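Hyaluronoglucosaminidase (PDB 1FCQ) hydrolyses hyaluronan as a glycosidase of family 56, built on a seven-stranded (beta/alpha) barrel, and is a major allergen of bee venom. Local coordinates at residues Ile118-Trp123 / Gln200-Thr205; Leu163-Thr168 / Ser213-Ser218; Pro224-Arg229 / Gly242-Glu247. One frame throughout, in Å; residues are numbered along the deposited sequence.

Interaction 1: residues Ile118-Trp123 / Gln200-Thr205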
loop_
_atom_site.group_PDB
_atom_site.type_symbol
_atom_site.label_atom_id
_atom_site.label_comp_id
_atom_site.label_asym_id
_atom_site.label_seq_id
_atom_site.Cartn_x
_atom_site.Cartn_y
_atom_site.Cartn_z
ATOM N N ILE A 118 -1.124 -13.299 -6.712
ATOM C CA ILE A 118 -1.356 -13.790 -8.061
ATOM C C ILE A 118 0.037 -14.132 -8.613
ATOM O O ILE A 118 0.906 -13.291 -8.816
ATOM C CB ILE A 118 -2.040 -12.806 -9.014
ATOM C CG1 ILE A 118 -3.393 -12.336 -8.484
ATOM C CG2 ILE A 118 -2.179 -13.424 -10.413
ATOM C CD1 ILE A 118 -4.431 -13.435 -8.341
ATOM N N PHE A 119 0.230 -15.428 -8.872
ATOM C CA PHE A 119 1.534 -15.925 -9.320
ATOM C C PHE A 119 2.081 -15.136 -10.493
ATOM O O PHE A 119 3.229 -14.677 -10.501
ATOM C CB PHE A 119 1.378 -17.393 -9.724
ATOM C CG PHE A 119 2.633 -18.150 -10.034
ATOM C CD1 PHE A 119 3.438 -18.590 -8.999
ATOM C CD2 PHE A 119 2.979 -18.466 -11.337
ATOM C CE1 PHE A 119 4.600 -19.309 -9.247
ATOM C CE2 PHE A 119 4.141 -19.189 -11.595
ATOM C CZ PHE A 119 4.936 -19.607 -10.542
ATOM N N ARG A 120 1.248 -14.948 -11.511
ATOM C CA ARG A 120 1.656 -14.254 -12.716
ATOM C C ARG A 120 2.174 -12.848 -12.518
ATOM O O ARG A 120 3.096 -12.422 -13.225
ATOM C CB ARG A 120 0.473 -14.229 -13.700
ATOM C CG ARG A 120 0.869 -13.607 -15.045
ATOM C CD ARG A 120 -0.404 -13.481 -15.895
ATOM N NE ARG A 120 -1.159 -12.334 -15.404
ATOM C CZ ARG A 120 -1.066 -11.063 -15.758
ATOM N NH1 ARG A 120 -0.241 -10.659 -16.716
ATOM N NH2 ARG A 120 -1.834 -10.162 -15.151
ATOM N N GLN A 121 1.663 -12.110 -11.528
ATOM C CA GLN A 121 2.083 -10.737 -11.298
ATOM C C GLN A 121 3.418 -10.568 -10.609
ATOM O O GLN A 121 3.882 -9.430 -10.422
ATOM C CB GLN A 121 0.989 -9.999 -10.508
ATOM C CG GLN A 121 -0.293 -9.839 -11.305
ATOM C CD GLN A 121 -1.450 -9.318 -10.469
ATOM O OE1 GLN A 121 -2.629 -9.616 -10.708
ATOM N NE2 GLN A 121 -1.083 -8.528 -9.480
ATOM N N ASN A 122 4.061 -11.648 -10.186
ATOM C CA ASN A 122 5.397 -11.562 -9.599
ATOM C C ASN A 122 6.435 -11.495 -10.722
ATOM O O ASN A 122 7.229 -12.419 -10.949
ATOM C CB ASN A 122 5.600 -12.749 -8.652
ATOM C CG ASN A 122 4.659 -12.569 -7.455
ATOM O OD1 ASN A 122 4.970 -11.731 -6.610
ATOM N ND2 ASN A 122 3.573 -13.327 -7.442
ATOM N N TRP A 123 6.493 -10.350 -11.394
ATOM C CA TRP A 123 7.382 -10.098 -12.503
ATOM C C TRP A 123 8.638 -9.342 -12.062
ATOM O O TRP A 123 8.759 -8.847 -10.952
ATOM C CB TRP A 123 6.763 -9.203 -13.577
ATOM C CG TRP A 123 5.479 -9.553 -14.232
ATOM C CD1 TRP A 123 5.256 -10.559 -15.132
ATOM C CD2 TRP A 123 4.222 -8.871 -14.084
ATOM N NE1 TRP A 123 3.946 -10.556 -15.533
ATOM C CE2 TRP A 123 3.287 -9.528 -14.907
ATOM C CE3 TRP A 123 3.794 -7.772 -13.331
ATOM C CZ2 TRP A 123 1.954 -9.127 -14.994
ATOM C CZ3 TRP A 123 2.476 -7.371 -13.425
ATOM C CH2 TRP A 123 1.565 -8.046 -14.249
ATOM N N GLN A 200 -4.504 2.958 -19.090
ATOM C CA GLN A 200 -5.458 1.947 -18.650
ATOM C C GLN A 200 -4.711 0.824 -17.923
ATOM O O GLN A 200 -3.566 0.489 -18.247
ATOM C CB GLN A 200 -6.194 1.291 -19.816
ATOM C CG GLN A 200 -6.550 2.123 -21.026
ATOM C CD GLN A 200 -6.971 1.217 -22.177
ATOM O OE1 GLN A 200 -7.902 0.426 -22.012
ATOM N NE2 GLN A 200 -6.291 1.310 -23.312
ATOM N N CYS A 201 -5.372 0.184 -16.943
ATOM C CA CYS A 201 -4.709 -0.931 -16.276
ATOM C C CYS A 201 -4.557 -2.131 -17.214
ATOM O O CYS A 201 -5.336 -2.256 -18.165
ATOM C CB CYS A 201 -5.498 -1.403 -15.053
ATOM S SG CYS A 201 -5.754 -0.148 -13.797
ATOM N N GLU A 202 -3.607 -3.008 -16.925
ATOM C CA GLU A 202 -3.411 -4.203 -17.742
ATOM C C GLU A 202 -4.711 -5.008 -17.689
ATOM O O GLU A 202 -5.264 -5.185 -16.601
ATOM C CB GLU A 202 -2.248 -5.034 -17.219
ATOM C CG GLU A 202 -1.774 -6.112 -18.182
ATOM C CD GLU A 202 -1.348 -7.374 -17.465
ATOM O OE1 GLU A 202 -1.933 -7.721 -16.420
ATOM O OE2 GLU A 202 -0.416 -8.037 -17.971
ATOM N N ALA A 203 -5.167 -5.489 -18.844
ATOM C CA ALA A 203 -6.445 -6.215 -18.843
ATOM C C ALA A 203 -6.445 -7.485 -18.024
ATOM O O ALA A 203 -7.434 -7.742 -17.310
ATOM C CB ALA A 203 -6.784 -6.554 -20.298
ATOM N N THR A 204 -5.369 -8.271 -18.102
ATOM C CA THR A 204 -5.355 -9.521 -17.332
ATOM C C THR A 204 -5.401 -9.220 -15.837
ATOM O O THR A 204 -6.095 -9.936 -15.121
ATOM C CB THR A 204 -4.189 -10.436 -17.719
ATOM O OG1 THR A 204 -4.337 -10.707 -19.134
ATOM C CG2 THR A 204 -4.247 -11.746 -16.954
ATOM N N THR A 205 -4.726 -8.169 -15.405
ATOM C CA THR A 205 -4.756 -7.739 -14.003
ATOM C C THR A 205 -6.160 -7.342 -13.588
ATOM O O THR A 205 -6.602 -7.664 -12.478
ATOM C CB THR A 205 -3.770 -6.577 -13.775
ATOM O OG1 THR A 205 -2.438 -7.102 -13.875
ATOM C CG2 THR A 205 -3.961 -5.950 -12.393
#

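Interaction 2: residues Leu163-Thr168 / Ser213-Ser218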
loop_
_atom_site.group_PDB
_atom_site.type_symbol
_atom_site.label_atom_id
_atom_site.label_comp_id
_atom_site.label_asym_id
_atom_site.label_seq_id
_atom_site.Cartn_x
_atom_site.Cartn_y
_atom_site.Cartn_z
ATOM N N LEU A 163 -3.887 -17.597 1.736
ATOM C CA LEU A 163 -4.001 -17.931 3.153
ATOM C C LEU A 163 -3.302 -16.906 4.027
ATOM O O LEU A 163 -3.885 -16.381 4.974
ATOM C CB LEU A 163 -3.416 -19.331 3.388
ATOM C CG LEU A 163 -3.574 -19.900 4.800
ATOM C CD1 LEU A 163 -5.038 -19.980 5.227
ATOM C CD2 LEU A 163 -2.886 -21.253 4.905
ATOM N N PHE A 164 -2.054 -16.577 3.671
ATOM C CA PHE A 164 -1.314 -15.619 4.476
ATOM C C PHE A 164 -1.973 -14.239 4.455
ATOM O O PHE A 164 -2.116 -13.619 5.512
ATOM C CB PHE A 164 0.152 -15.550 4.005
ATOM C CG PHE A 164 1.046 -16.554 4.697
ATOM C CD1 PHE A 164 1.159 -17.858 4.249
ATOM C CD2 PHE A 164 1.748 -16.192 5.834
ATOM C CE1 PHE A 164 1.973 -18.769 4.889
ATOM C CE2 PHE A 164 2.548 -17.096 6.500
ATOM C CZ PHE A 164 2.663 -18.394 6.027
ATOM N N MET A 165 -2.328 -13.757 3.256
ATOM C CA MET A 165 -2.925 -12.413 3.214
ATOM C C MET A 165 -4.302 -12.372 3.855
ATOM O O MET A 165 -4.647 -11.462 4.620
ATOM C CB MET A 165 -2.976 -11.882 1.782
ATOM C CG MET A 165 -1.590 -11.492 1.260
ATOM S SD MET A 165 -1.684 -10.711 -0.364
ATOM C CE MET A 165 -2.441 -9.132 0.032
ATOM N N GLU A 166 -5.161 -13.335 3.524
ATOM C CA GLU A 166 -6.512 -13.305 4.091
ATOM C C GLU A 166 -6.510 -13.524 5.586
ATOM O O GLU A 166 -7.241 -12.834 6.291
ATOM C CB GLU A 166 -7.378 -14.315 3.352
ATOM C CG GLU A 166 -8.851 -14.177 3.689
ATOM C CD GLU A 166 -9.734 -15.089 2.868
ATOM O OE1 GLU A 166 -9.242 -15.829 1.987
ATOM O OE2 GLU A 166 -10.966 -15.041 3.122
ATOM N N GLU A 167 -5.698 -14.450 6.112
ATOM C CA GLU A 167 -5.703 -14.681 7.542
ATOM C C GLU A 167 -5.186 -13.508 8.340
ATOM O O GLU A 167 -5.704 -13.194 9.408
ATOM C CB GLU A 167 -4.892 -15.933 7.903
ATOM C CG GLU A 167 -5.657 -17.214 7.639
ATOM C CD GLU A 167 -6.971 -17.239 8.416
ATOM O OE1 GLU A 167 -7.027 -16.987 9.628
ATOM O OE2 GLU A 167 -7.962 -17.506 7.730
ATOM N N THR A 168 -4.184 -12.823 7.788
ATOM C CA THR A 168 -3.628 -11.649 8.460
ATOM C C THR A 168 -4.680 -10.537 8.523
ATOM O O THR A 168 -4.826 -9.873 9.548
ATOM C CB THR A 168 -2.378 -11.141 7.733
ATOM O OG1 THR A 168 -1.465 -12.248 7.618
ATOM C CG2 THR A 168 -1.717 -10.019 8.505
ATOM N N SER A 213 -12.062 -11.670 -4.874
ATOM C CA SER A 213 -13.118 -11.331 -3.935
ATOM C C SER A 213 -12.771 -11.746 -2.519
ATOM O O SER A 213 -13.121 -11.075 -1.545
ATOM C CB SER A 213 -14.429 -11.993 -4.396
ATOM O OG SER A 213 -14.718 -11.475 -5.692
ATOM N N TRP A 214 -11.945 -12.790 -2.362
ATOM C CA TRP A 214 -11.515 -13.219 -1.048
ATOM C C TRP A 214 -10.783 -12.067 -0.345
ATOM O O TRP A 214 -10.844 -11.994 0.871
ATOM C CB TRP A 214 -10.615 -14.443 -1.122
ATOM C CG TRP A 214 -9.381 -14.301 -1.960
ATOM C CD1 TRP A 214 -9.234 -14.666 -3.259
ATOM C CD2 TRP A 214 -8.119 -13.755 -1.557
ATOM N NE1 TRP A 214 -7.957 -14.400 -3.704
ATOM C CE2 TRP A 214 -7.261 -13.842 -2.665
ATOM C CE3 TRP A 214 -7.653 -13.201 -0.359
ATOM C CZ2 TRP A 214 -5.936 -13.397 -2.625
ATOM C CZ3 TRP A 214 -6.331 -12.762 -0.322
ATOM C CH2 TRP A 214 -5.499 -12.865 -1.448
ATOM N N LEU A 215 -10.073 -11.228 -1.103
ATOM C CA LEU A 215 -9.395 -10.092 -0.493
ATOM C C LEU A 215 -10.268 -8.848 -0.420
ATOM O O LEU A 215 -10.475 -8.268 0.643
ATOM C CB LEU A 215 -8.099 -9.754 -1.257
ATOM C CG LEU A 215 -7.308 -8.578 -0.647
ATOM C CD1 LEU A 215 -6.876 -8.897 0.779
ATOM C CD2 LEU A 215 -6.116 -8.242 -1.526
ATOM N N PHE A 216 -10.804 -8.443 -1.578
ATOM C CA PHE A 216 -11.554 -7.181 -1.621
ATOM C C PHE A 216 -12.858 -7.195 -0.875
ATOM O O PHE A 216 -13.231 -6.139 -0.342
ATOM C CB PHE A 216 -11.677 -6.760 -3.087
ATOM C CG PHE A 216 -10.309 -6.550 -3.707
ATOM C CD1 PHE A 216 -9.908 -7.249 -4.819
ATOM C CD2 PHE A 216 -9.444 -5.613 -3.148
ATOM C CE1 PHE A 216 -8.661 -7.056 -5.385
ATOM C CE2 PHE A 216 -8.189 -5.419 -3.696
ATOM C CZ PHE A 216 -7.807 -6.124 -4.816
ATOM N N GLU A 217 -13.546 -8.333 -0.741
ATOM C CA GLU A 217 -14.783 -8.309 0.053
ATOM C C GLU A 217 -14.458 -8.242 1.542
ATOM O O GLU A 217 -15.258 -7.748 2.338
ATOM C CB GLU A 217 -15.670 -9.506 -0.301
ATOM C CG GLU A 217 -15.994 -9.533 -1.789
ATOM C CD GLU A 217 -17.446 -9.776 -2.131
ATOM O OE1 GLU A 217 -17.721 -10.443 -3.157
ATOM O OE2 GLU A 217 -18.324 -9.285 -1.388
ATOM N N SER A 218 -13.261 -8.676 1.939
ATOM C CA SER A 218 -12.845 -8.652 3.329
ATOM C C SER A 218 -12.275 -7.281 3.706
ATOM O O SER A 218 -12.486 -6.858 4.837
ATOM C CB SER A 218 -11.810 -9.717 3.676
ATOM O OG SER A 218 -12.143 -11.001 3.206
HETATM O O HOH W 1 -13.433 -12.890 1.953
HETATM O O HOH W 2 -12.028 -13.491 5.527
#

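Interaction 3: residues Pro224-Arg229 / Gly242-Glu247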
loop_
_atom_site.group_PDB
_atom_site.type_symbol
_atom_site.label_atom_id
_atom_site.label_comp_id
_atom_site.label_asym_id
_atom_site.label_seq_id
_atom_site.Cartn_x
_atom_site.Cartn_y
_atom_site.Cartn_z
ATOM N N PRO A 224 -5.018 1.956 -3.379
ATOM C CA PRO A 224 -4.138 1.925 -4.546
ATOM C C PRO A 224 -3.035 2.942 -4.352
ATOM O O PRO A 224 -3.338 4.017 -3.819
ATOM C CB PRO A 224 -5.069 2.232 -5.723
ATOM C CG PRO A 224 -6.122 3.084 -5.085
ATOM C CD PRO A 224 -6.385 2.381 -3.770
ATOM N N SER A 225 -1.806 2.573 -4.700
ATOM C CA SER A 225 -0.715 3.564 -4.570
ATOM C C SER A 225 -0.585 4.325 -5.882
ATOM O O SER A 225 -0.403 3.713 -6.935
ATOM C CB SER A 225 0.571 2.831 -4.239
ATOM O OG SER A 225 1.674 3.737 -4.195
ATOM N N VAL A 226 -0.658 5.658 -5.845
ATOM C CA VAL A 226 -0.662 6.485 -7.044
ATOM C C VAL A 226 0.525 7.442 -7.087
ATOM O O VAL A 226 0.415 8.586 -7.491
ATOM C CB VAL A 226 -2.004 7.223 -7.219
ATOM C CG1 VAL A 226 -3.160 6.210 -7.328
ATOM C CG2 VAL A 226 -2.334 8.222 -6.131
ATOM N N TYR A 227 1.682 6.908 -6.698
ATOM C CA TYR A 227 2.903 7.731 -6.708
ATOM C C TYR A 227 3.303 8.084 -8.135
ATOM O O TYR A 227 3.313 7.239 -9.034
ATOM C CB TYR A 227 4.021 7.019 -5.959
ATOM C CG TYR A 227 3.752 6.645 -4.522
ATOM C CD1 TYR A 227 2.627 7.091 -3.844
ATOM C CD2 TYR A 227 4.649 5.818 -3.840
ATOM C CE1 TYR A 227 2.401 6.721 -2.537
ATOM C CE2 TYR A 227 4.437 5.474 -2.514
ATOM C CZ TYR A 227 3.292 5.914 -1.878
ATOM O OH TYR A 227 3.049 5.568 -0.568
ATOM N N LEU A 228 3.585 9.379 -8.351
ATOM C CA LEU A 228 3.941 9.829 -9.683
ATOM C C LEU A 228 5.383 9.535 -10.069
ATOM O O LEU A 228 6.256 9.332 -9.233
ATOM C CB LEU A 228 3.725 11.343 -9.832
ATOM C CG LEU A 228 2.376 11.868 -9.334
ATOM C CD1 LEU A 228 2.235 13.342 -9.680
ATOM C CD2 LEU A 228 1.246 11.035 -9.935
ATOM N N ARG A 229 5.575 9.440 -11.388
ATOM C CA ARG A 229 6.913 9.258 -11.937
ATOM C C ARG A 229 7.294 10.530 -12.693
ATOM O O ARG A 229 6.455 11.148 -13.347
ATOM C CB ARG A 229 7.042 8.011 -12.795
ATOM C CG ARG A 229 6.988 6.732 -11.956
ATOM C CD ARG A 229 7.661 5.586 -12.700
ATOM N NE ARG A 229 7.045 5.408 -14.013
ATOM C CZ ARG A 229 5.891 4.775 -14.205
ATOM N NH1 ARG A 229 5.254 4.259 -13.167
ATOM N NH2 ARG A 229 5.408 4.654 -15.432
ATOM N N GLY A 242 -5.381 8.343 -12.565
ATOM C CA GLY A 242 -6.736 8.025 -12.992
ATOM C C GLY A 242 -7.014 6.547 -13.181
ATOM O O GLY A 242 -8.013 6.028 -12.660
ATOM N N GLY A 243 -6.161 5.850 -13.904
ATOM C CA GLY A 243 -6.282 4.432 -14.166
ATOM C C GLY A 243 -6.349 3.625 -12.868
ATOM O O GLY A 243 -7.194 2.730 -12.697
ATOM N N ARG A 244 -5.459 3.967 -11.938
ATOM C CA ARG A 244 -5.411 3.289 -10.645
ATOM C C ARG A 244 -6.604 3.575 -9.764
ATOM O O ARG A 244 -7.094 2.638 -9.117
ATOM C CB ARG A 244 -4.102 3.650 -9.936
ATOM C CG ARG A 244 -2.927 3.117 -10.750
ATOM C CD ARG A 244 -1.621 3.551 -10.091
ATOM N NE ARG A 244 -0.534 3.105 -10.971
ATOM C CZ ARG A 244 0.733 3.019 -10.623
ATOM N NH1 ARG A 244 1.612 2.602 -11.534
ATOM N NH2 ARG A 244 1.138 3.338 -9.398
ATOM N N VAL A 245 -7.099 4.817 -9.756
ATOM C CA VAL A 245 -8.267 5.144 -8.954
ATOM C C VAL A 245 -9.522 4.524 -9.564
ATOM O O VAL A 245 -10.361 3.996 -8.835
ATOM C CB VAL A 245 -8.435 6.661 -8.773
ATOM C CG1 VAL A 245 -9.753 7.005 -8.096
ATOM C CG2 VAL A 245 -7.249 7.200 -7.972
ATOM N N LYS A 246 -9.602 4.508 -10.897
ATOM C CA LYS A 246 -10.738 3.830 -11.532
ATOM C C LYS A 246 -10.738 2.340 -11.196
ATOM O O LYS A 246 -11.820 1.772 -10.977
ATOM C CB LYS A 246 -10.719 3.979 -13.056
ATOM C CG LYS A 246 -11.030 5.379 -13.563
ATOM C CD LYS A 246 -10.826 5.424 -15.081
ATOM C CE LYS A 246 -11.075 6.802 -15.650
ATOM N NZ LYS A 246 -10.754 6.858 -17.111
ATOM N N GLU A 247 -9.575 1.687 -11.187
ATOM C CA GLU A 247 -9.538 0.251 -10.886
ATOM C C GLU A 247 -10.074 0.001 -9.490
ATOM O O GLU A 247 -10.907 -0.880 -9.246
ATOM C CB GLU A 247 -8.121 -0.292 -11.033
ATOM C CG GLU A 247 -7.982 -1.795 -10.861
ATOM C CD GLU A 247 -8.616 -2.594 -11.978
ATOM O OE1 GLU A 247 -9.017 -2.005 -13.002
ATOM O OE2 GLU A 247 -8.724 -3.824 -11.804
HETATM O O HOH W 3 3.010 3.422 -6.666
HETATM O O HOH W 4 3.869 4.562 -8.945
#

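Interaction 1: residues Ile118-Trp123 / Gln200-Thr205
One carboxylate, that of Glu202, does two jobs at once: it caps the helix that starts just after it and takes the end of Arg120 in a two-pronged salt bridge. Arg120 NH1 reaches Glu202 OE2 at 2.9 Å and Arg120 NH2 reaches Glu202 OE1 at 2.8 Å, both through syn lone pairs and with N-H...O angles close to 160°. Guanidinium and carboxylate lie nearly coplanar, 24° apart. The Arg120 chain starts extended and bends at chi3 (77°), which brings NH1 and NH2 end-on to the carboxylate. Glu202 occupies the N-cap of helix 203-210, where its OE1 also accepts from Thr205 OG1 at 2.7 Å, on the anti side and out of the carboxylate plane, and weakly from Thr205 N. The loop that follows strand 107-111 of the barrel is thereby tied to the first turn of this helix, and the arginine's charge would be expected to offset the negative charge at the cap. Over one face of the Arg120 guanidinium sits the methyl of Thr204, its CG2 3.5 Å from Arg120 CZ. Trp123 adds a looser flank: its CH2 edge lies 4.1 Å from Thr205 OG1, and the indole plane stands almost perpendicular to the Glu202 carboxylate. Arg120 NH2 has a second acidic partner in Glu208, further along the same helix, and Cys201, one residue before the cap, is in disulfide with Cys189.

Interaction 2: residues Leu163-Thr168 / Ser213-Ser218
Glu166 crosses Trp214 at a slant, from its root outward, and its atoms meet in turn the indole, the carbonyl and the CB of that residue. At the root, Glu166 CB lies 3.9 Å from Trp214 CE3, on the six-membered ring of the indole. CG stands anti to the backbone N (chi1 -169°) and the chain stays extended beyond it, which carries CG and CD past the Trp214 carbonyl; CD comes within 3.8 Å of Trp214 O. Of the two carboxylate oxygens, OE1 turns back to the tryptophan and meets Trp214 CB at 3.7 Å, the carboxylate and indole planes being 26° apart. OE2 instead looks to water: one molecule donates to it at 3.1 Å from Glu166 OE2, and another, bound firmly to Ser218 OG at 2.6 Å, reaches the carboxylate only weakly. Long helix 146-175 is thus joined to the short helix 213-216, which comes just before strand 221-222 of the barrel, by a side of mixed character: solvent bridges near the acid, hydrocarbon beneath. Trp214 CG sits between its backbone N and carbonyl carbon (chi1 57°), a choice that swings the indole across to helix 146-175, where Met165 CB approaches the ring edge at CZ3. Deeper still, the methionine methyl touches a leucine methyl, Met165 CE to Leu215 CD2 at 4.1 Å. Leu215 also packs on Leu169 and on Tyr183 of strand 180-183.

Interaction 3: residues Pro224-Arg229 / Gly242-Glu247
Arg244 lies across the backbone of residues 224-226 and hydrogen-bonds to it through NH2, which donates to Ser225 O at 2.9 Å. The setting is a beta-alpha connection of the barrel: the chain leaves strand 221-222, runs through this loop and returns in helix 234-253, so the helix packs back on the loop that leads to it. The N-H...O angle is 156°; the acceptor lies near the guanidinium plane, whereas the donor is tilted 24° from the carbonyl plane of Ser225. Hydrocarbon accompanies the polar bond. Val226 CG1 packs at 3.8 Å against Arg244 CB, the two side chains sliding past each other in opposite directions, and the same methyl touches Val245 CG2 one residue along the helix. At the start of the loop, Pro224 meets the carbonyl oxygen of Arg244 through its CB, 4.0 Å from Arg244 O. Reach comes from the arginine chain, extended from CG to NE.

In the next shell, Arg244 NE donates to Asn191 OD1, a second hold on the guanidinium, and Pro224 and Val226 are hydrogen-bonded through their backbones to Tyr265 of strand 261-267. Ser225 OG pairs with Tyr184 OH and sits over the centre of the Tyr227 ring. Arg229 NH1 comes to 4.3 Å from Arg244 NH1, two like charges close together, with Arg244 NH1 at the edge of the Arg229 guanidinium, an approach that probably costs some energy. Two waters join in: one lies 2.8 Å from Ser225 OG and accepts weakly from Arg244 NH2, and the other accepts from Arg244 NH2 at 3.0 Å and lies 2.7 Å from Tyr227 O.

In the fold
The three contacts all involve connections around one barrel. Interactions 1 and 2 interleave along the chain, 118-123 and 163-168 coming before 200-205 and 213-218; their centres are 18 Å apart, and their second segments belong to the successive helices 203-210 and 213-216. Interaction 3 follows both in sequence, on the loop after strand 221-222 and helix 234-253. It touches interaction 1, with Cys201 SG 3.4 Å from Gly243 O, although the centres are 15 Å apart. Interactions 2 and 3 do not touch, their centres lying 22 Å apart. Interactions 1 and 2 fasten the connection between strands 107-111 and 180-183 to the next, between 180-183 and 221-222; interaction 3 closes a single connection on itself.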